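Local coordinates for flavin-nucleotide-binding protein (PDB 6RK0), which acts as a low-potential terminal oxidase associated with the iron-only nitrogenase, a flavocytochrome carrying FAD and a b-type haem, at the interface of chains A and B. Residues are numbered along the deposited sequence; one frame, centred on the assembly and turned at random. Chains: chain A/B, Uncharacterized protein.

Contacts 1 and 2 are neighbouring patches of one two-fold interface between identical chains. Their C-alpha centres lie about 8 Å apart, and A:Ser189 belongs to both. The loop of chain A that leads into strand 192-200 therefore meets two segments of chain B. In contact 1 its end meets the chain that leaves strand 204-205. In contact 2 its earlier part, with the end of strand 88-100 and A:Phe107, meets the 3-10 helix 145-147 and residues on either side. Symmetry repeats both patches with the chains exchanged, which suggests that they help hold the deposited pair of chains together.

Contact 1: the interface of chains A and B. Residues chain A 189-192; chain B 205-206, 209.
The backbone carbonyl oxygen A:Ala191 O is gripped by two N-H donors from chain B. The main-chain B:Asp206 N gives a nearly straight hydrogen bond of 2.9 Å to A:Ala191 O. This donor lies above the carbonyl plane, off the lone pairs. The side-chain amide B:Asn209 ND2 also bonds to A:Ala191 O at 2.9 Å. It lies in the carbonyl plane, on a lone pair, but its bond is more bent, 140° at the hydrogen. The other end of the same amide is used too. B:Asn209 OD1 accepts a hydrogen bond from A:Ala191 N, 2.9 Å away. One side-chain amide thus reads both the N-H and the C=O of a single residue, and this pairing fixes which way round the amide sits. A chi1 of -82° sets CG of B:Asn209 opposite its own carbonyl carbon, and this turn swings the amide across to the A:Ala191 backbone.

The indole of A:Trp190 lies against the amide and the proline. B:Asn209 ND2 sits over one indole face, toward the rim, 3.4 Å from A:Trp190 NE1. The ring and amide planes are 51° apart, so this is no parallel stack. At the benzene end of the indole, A:Trp190 CZ2 touches B:Pro205 CA at 3.5 Å. On the other flank, A:Ala191 CB packs against B:Asp206 CB at 3.9 Å.

A leucine in place of B:Asn209 has no amide, and would probably leave A:Ala191 N without its acceptor from chain B, A:Ala191 O with one donor fewer, and the indole face without its polar neighbour.

A:Gly192 and B:Pro205 form an antiparallel beta bridge beside these bonds. The site joins the start of strand 192-200 in one chain to the end of strand 204-205 in the other, at the edge of the deposited two-chain assembly, and probably supports a dimer.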
loop_
_atom_site.group_PDB
_atom_site.type_symbol
_atom_site.label_atom_id
_atom_site.label_comp_id
_atom_site.label_asym_id
_atom_site.label_seq_id
_atom_site.Cartn_x
_atom_site.Cartn_y
_atom_site.Cartn_z
ATOM N N SER A 189 18.775 -26.419 -0.134
ATOM C CA SER A 189 17.448 -25.848 -0.002
ATOM C C SER A 189 17.086 -25.145 -1.310
ATOM O O SER A 189 17.964 -24.670 -2.033
ATOM C CB SER A 189 17.351 -24.937 1.227
ATOM O OG SER A 189 16.004 -24.570 1.515
ATOM N N TRP A 190 15.798 -25.134 -1.639
ATOM C CA TRP A 190 15.303 -24.570 -2.887
ATOM C C TRP A 190 15.129 -23.070 -2.736
ATOM O O TRP A 190 14.424 -22.611 -1.826
ATOM C CB TRP A 190 13.958 -25.224 -3.193
ATOM C CG TRP A 190 13.386 -24.864 -4.544
ATOM C CD1 TRP A 190 13.518 -25.573 -5.684
ATOM C CD2 TRP A 190 12.637 -23.682 -4.897
ATOM N NE1 TRP A 190 12.872 -24.930 -6.725
ATOM C CE2 TRP A 190 12.314 -23.767 -6.268
ATOM C CE3 TRP A 190 12.168 -22.575 -4.175
ATOM C CZ2 TRP A 190 11.540 -22.794 -6.925
ATOM C CZ3 TRP A 190 11.412 -21.606 -4.840
ATOM C CH2 TRP A 190 11.137 -21.716 -6.196
ATOM N N ALA A 191 15.704 -22.306 -3.654
ATOM C CA ALA A 191 15.574 -20.867 -3.663
ATOM C C ALA A 191 14.874 -20.444 -4.942
ATOM O O ALA A 191 14.885 -21.163 -5.961
ATOM C CB ALA A 191 16.947 -20.224 -3.558
ATOM N N GLY A 192 14.279 -19.255 -4.926
ATOM C CA GLY A 192 13.593 -18.788 -6.120
ATOM C C GLY A 192 12.684 -17.622 -5.767
ATOM O O GLY A 192 12.861 -16.979 -4.731
ATOM N N PRO B 205 12.361 -20.912 -10.215
ATOM C CA PRO B 205 13.530 -21.372 -9.458
ATOM C C PRO B 205 14.747 -20.489 -9.695
ATOM O O PRO B 205 15.007 -20.012 -10.806
ATOM C CB PRO B 205 13.775 -22.794 -9.987
ATOM C CG PRO B 205 13.218 -22.733 -11.418
ATOM C CD PRO B 205 11.966 -21.855 -11.276
ATOM N N ASP B 206 15.537 -20.331 -8.644
ATOM C CA ASP B 206 16.849 -19.697 -8.778
ATOM C C ASP B 206 17.700 -20.553 -9.728
ATOM O O ASP B 206 17.842 -21.759 -9.503
ATOM C CB ASP B 206 17.487 -19.666 -7.390
ATOM C CG ASP B 206 18.853 -19.036 -7.344
ATOM O OD1 ASP B 206 19.404 -18.610 -8.393
ATOM O OD2 ASP B 206 19.402 -18.960 -6.207
ATOM N N ASN B 209 20.113 -22.887 -8.069
ATOM C CA ASN B 209 19.730 -24.053 -7.286
ATOM C C ASN B 209 20.544 -25.277 -7.693
ATOM O O ASN B 209 20.821 -25.524 -8.867
ATOM C CB ASN B 209 18.267 -24.404 -7.527
ATOM C CG ASN B 209 17.297 -23.576 -6.689
ATOM O OD1 ASN B 209 17.694 -22.895 -5.747
ATOM N ND2 ASN B 209 16.037 -23.647 -7.024
#

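Contact 2: the interface of chains A and B. Residues chain A 100-102, 107, 187, 189; chain B 144, 147-149.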
loop_
_atom_site.group_PDB
_atom_site.type_symbol
_atom_site.label_atom_id
_atom_site.label_comp_id
_atom_site.label_asym_id
_atom_site.label_seq_id
_atom_site.Cartn_x
_atom_site.Cartn_y
_atom_site.Cartn_z
ATOM N N ILE A 100 12.642 -16.138 -2.031
ATOM C CA ILE A 100 12.902 -17.276 -1.164
ATOM C C ILE A 100 14.386 -17.617 -1.283
ATOM O O ILE A 100 14.868 -18.035 -2.343
ATOM C CB ILE A 100 12.051 -18.469 -1.604
ATOM C CG1 ILE A 100 10.553 -18.135 -1.483
ATOM C CG2 ILE A 100 12.383 -19.714 -0.797
ATOM C CD1 ILE A 100 9.621 -19.070 -2.178
ATOM N N ALA A 101 15.126 -17.405 -0.201
ATOM C CA ALA A 101 16.562 -17.620 -0.160
ATOM C C ALA A 101 16.881 -18.899 0.613
ATOM O O ALA A 101 16.021 -19.518 1.236
ATOM C CB ALA A 101 17.245 -16.433 0.476
ATOM N N ARG A 102 18.164 -19.288 0.597
ATOM C CA ARG A 102 18.654 -20.444 1.342
ATOM C C ARG A 102 18.742 -20.182 2.832
ATOM O O ARG A 102 18.710 -21.140 3.609
ATOM C CB ARG A 102 20.025 -20.846 0.789
ATOM C CG ARG A 102 19.985 -21.308 -0.631
ATOM C CD ARG A 102 21.325 -21.159 -1.353
ATOM N NE ARG A 102 21.233 -21.568 -2.736
ATOM C CZ ARG A 102 20.657 -20.855 -3.701
ATOM N NH1 ARG A 102 20.289 -19.582 -3.482
ATOM N NH2 ARG A 102 20.523 -21.365 -4.916
ATOM N N PHE A 107 15.858 -13.869 2.900
ATOM C CA PHE A 107 14.547 -13.731 2.266
ATOM C C PHE A 107 14.309 -12.253 1.953
ATOM O O PHE A 107 14.877 -11.347 2.576
ATOM C CB PHE A 107 13.420 -14.244 3.184
ATOM C CG PHE A 107 13.109 -15.705 3.020
ATOM C CD1 PHE A 107 14.102 -16.670 3.124
ATOM C CD2 PHE A 107 11.806 -16.125 2.747
ATOM C CE1 PHE A 107 13.802 -18.032 2.983
ATOM C CE2 PHE A 107 11.505 -17.484 2.599
ATOM C CZ PHE A 107 12.523 -18.411 2.718
ATOM N N PHE A 187 24.252 -25.339 0.318
ATOM C CA PHE A 187 23.258 -25.825 1.247
ATOM C C PHE A 187 22.041 -26.345 0.477
ATOM O O PHE A 187 21.533 -25.653 -0.415
ATOM C CB PHE A 187 22.838 -24.748 2.255
ATOM C CG PHE A 187 21.974 -25.318 3.335
ATOM C CD1 PHE A 187 22.549 -25.964 4.412
ATOM C CD2 PHE A 187 20.598 -25.344 3.225
ATOM C CE1 PHE A 187 21.756 -26.591 5.352
ATOM C CE2 PHE A 187 19.819 -25.974 4.166
ATOM C CZ PHE A 187 20.386 -26.566 5.243
ATOM N N SER A 189 18.775 -26.419 -0.134
ATOM C CA SER A 189 17.448 -25.848 -0.002
ATOM C C SER A 189 17.086 -25.145 -1.310
ATOM O O SER A 189 17.964 -24.670 -2.033
ATOM C CB SER A 189 17.351 -24.937 1.227
ATOM O OG SER A 189 16.004 -24.570 1.515
ATOM N N GLU B 144 8.795 -23.715 6.406
ATOM C CA GLU B 144 9.954 -23.293 5.634
ATOM C C GLU B 144 11.180 -23.011 6.493
ATOM O O GLU B 144 12.309 -23.325 6.083
ATOM C CB GLU B 144 9.565 -22.100 4.766
ATOM C CG GLU B 144 10.678 -21.648 3.837
ATOM C CD GLU B 144 10.958 -22.573 2.670
ATOM O OE1 GLU B 144 10.347 -23.645 2.507
ATOM O OE2 GLU B 144 11.844 -22.157 1.865
ATOM N N ARG B 147 13.639 -25.755 6.915
ATOM C CA ARG B 147 14.351 -26.229 5.730
ATOM C C ARG B 147 15.595 -25.438 5.416
ATOM O O ARG B 147 16.397 -25.868 4.581
ATOM C CB ARG B 147 13.410 -26.110 4.548
ATOM C CG ARG B 147 12.147 -26.886 4.699
ATOM C CD ARG B 147 11.276 -26.823 3.406
ATOM N NE ARG B 147 10.045 -27.527 3.662
ATOM C CZ ARG B 147 8.833 -26.997 3.842
ATOM N NH1 ARG B 147 8.579 -25.704 3.632
ATOM N NH2 ARG B 147 7.850 -27.783 4.272
ATOM N N LEU B 148 15.738 -24.265 6.015
ATOM C CA LEU B 148 16.751 -23.317 5.572
ATOM C C LEU B 148 18.100 -23.620 6.230
ATOM O O LEU B 148 18.203 -24.361 7.213
ATOM C CB LEU B 148 16.290 -21.907 5.926
ATOM C CG LEU B 148 14.931 -21.531 5.335
ATOM C CD1 LEU B 148 14.488 -20.166 5.820
ATOM C CD2 LEU B 148 14.966 -21.568 3.822
ATOM N N ARG B 149 19.140 -23.018 5.671
ATOM C CA ARG B 149 20.450 -23.087 6.301
ATOM C C ARG B 149 20.318 -22.564 7.732
ATOM O O ARG B 149 19.806 -21.468 7.930
ATOM C CB ARG B 149 21.442 -22.246 5.483
ATOM C CG ARG B 149 22.916 -22.382 5.966
ATOM C CD ARG B 149 23.293 -21.368 7.019
ATOM N NE ARG B 149 23.398 -20.029 6.457
ATOM C CZ ARG B 149 23.033 -18.893 7.060
ATOM N NH1 ARG B 149 23.275 -17.755 6.445
ATOM N NH2 ARG B 149 22.457 -18.876 8.256
#
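B:Leu148 points into chain A between the backbone at A:Arg102 and the ring of A:Phe107. Its CB meets A:Arg102 O at 3.4 Å. CG stands further from that oxygen, and the chain then forks. CD1 touches the ring edge atom A:Phe107 CE1 at 3.6 Å. CD2 turns to the backbone and meets A:Ala101 O at 3.5 Å. It also reaches the same ring carbon, so both methyls pack on the aromatic edge and CD2 lies by the peptide oxygens as well.

The next residue adds a backbone bond. B:Arg149 N gives a hydrogen bond of 2.8 Å to A:Arg102 O, nearly along the C=O axis. B:Arg149 also packs on A:Phe187. Its CA lies over the centre of the ring, 3.6 Å from A:Phe187 CZ, as a CH-pi contact. B:Arg149 CB and CG follow across the ring to A:Phe187 CG and CD1. At chi1 -171° the A:Phe187 side chain extends away from its own backbone N, which brings the ring face against the B:Arg149 backbone. B:Arg147 O meets the ring edge in its plane. The same oxygen takes a weak hydrogen bond from A:Ser189 OG.

B:Glu144 closes the other end. Its OE2 lies at the edge of the A:Phe107 ring, in plane, and 3.7 Å from A:Ile100 CG2. Its other oxygen, OE1, holds B:Arg147 NH1 in a salt bridge of 2.9 Å within chain B. That bridge is likely to steady the carboxylate beside its apolar neighbours.

In the fold, the 3-10 helix 145-147 and its flanking loops in chain B lie against the end of strand 88-100 and nearby loops of chain A.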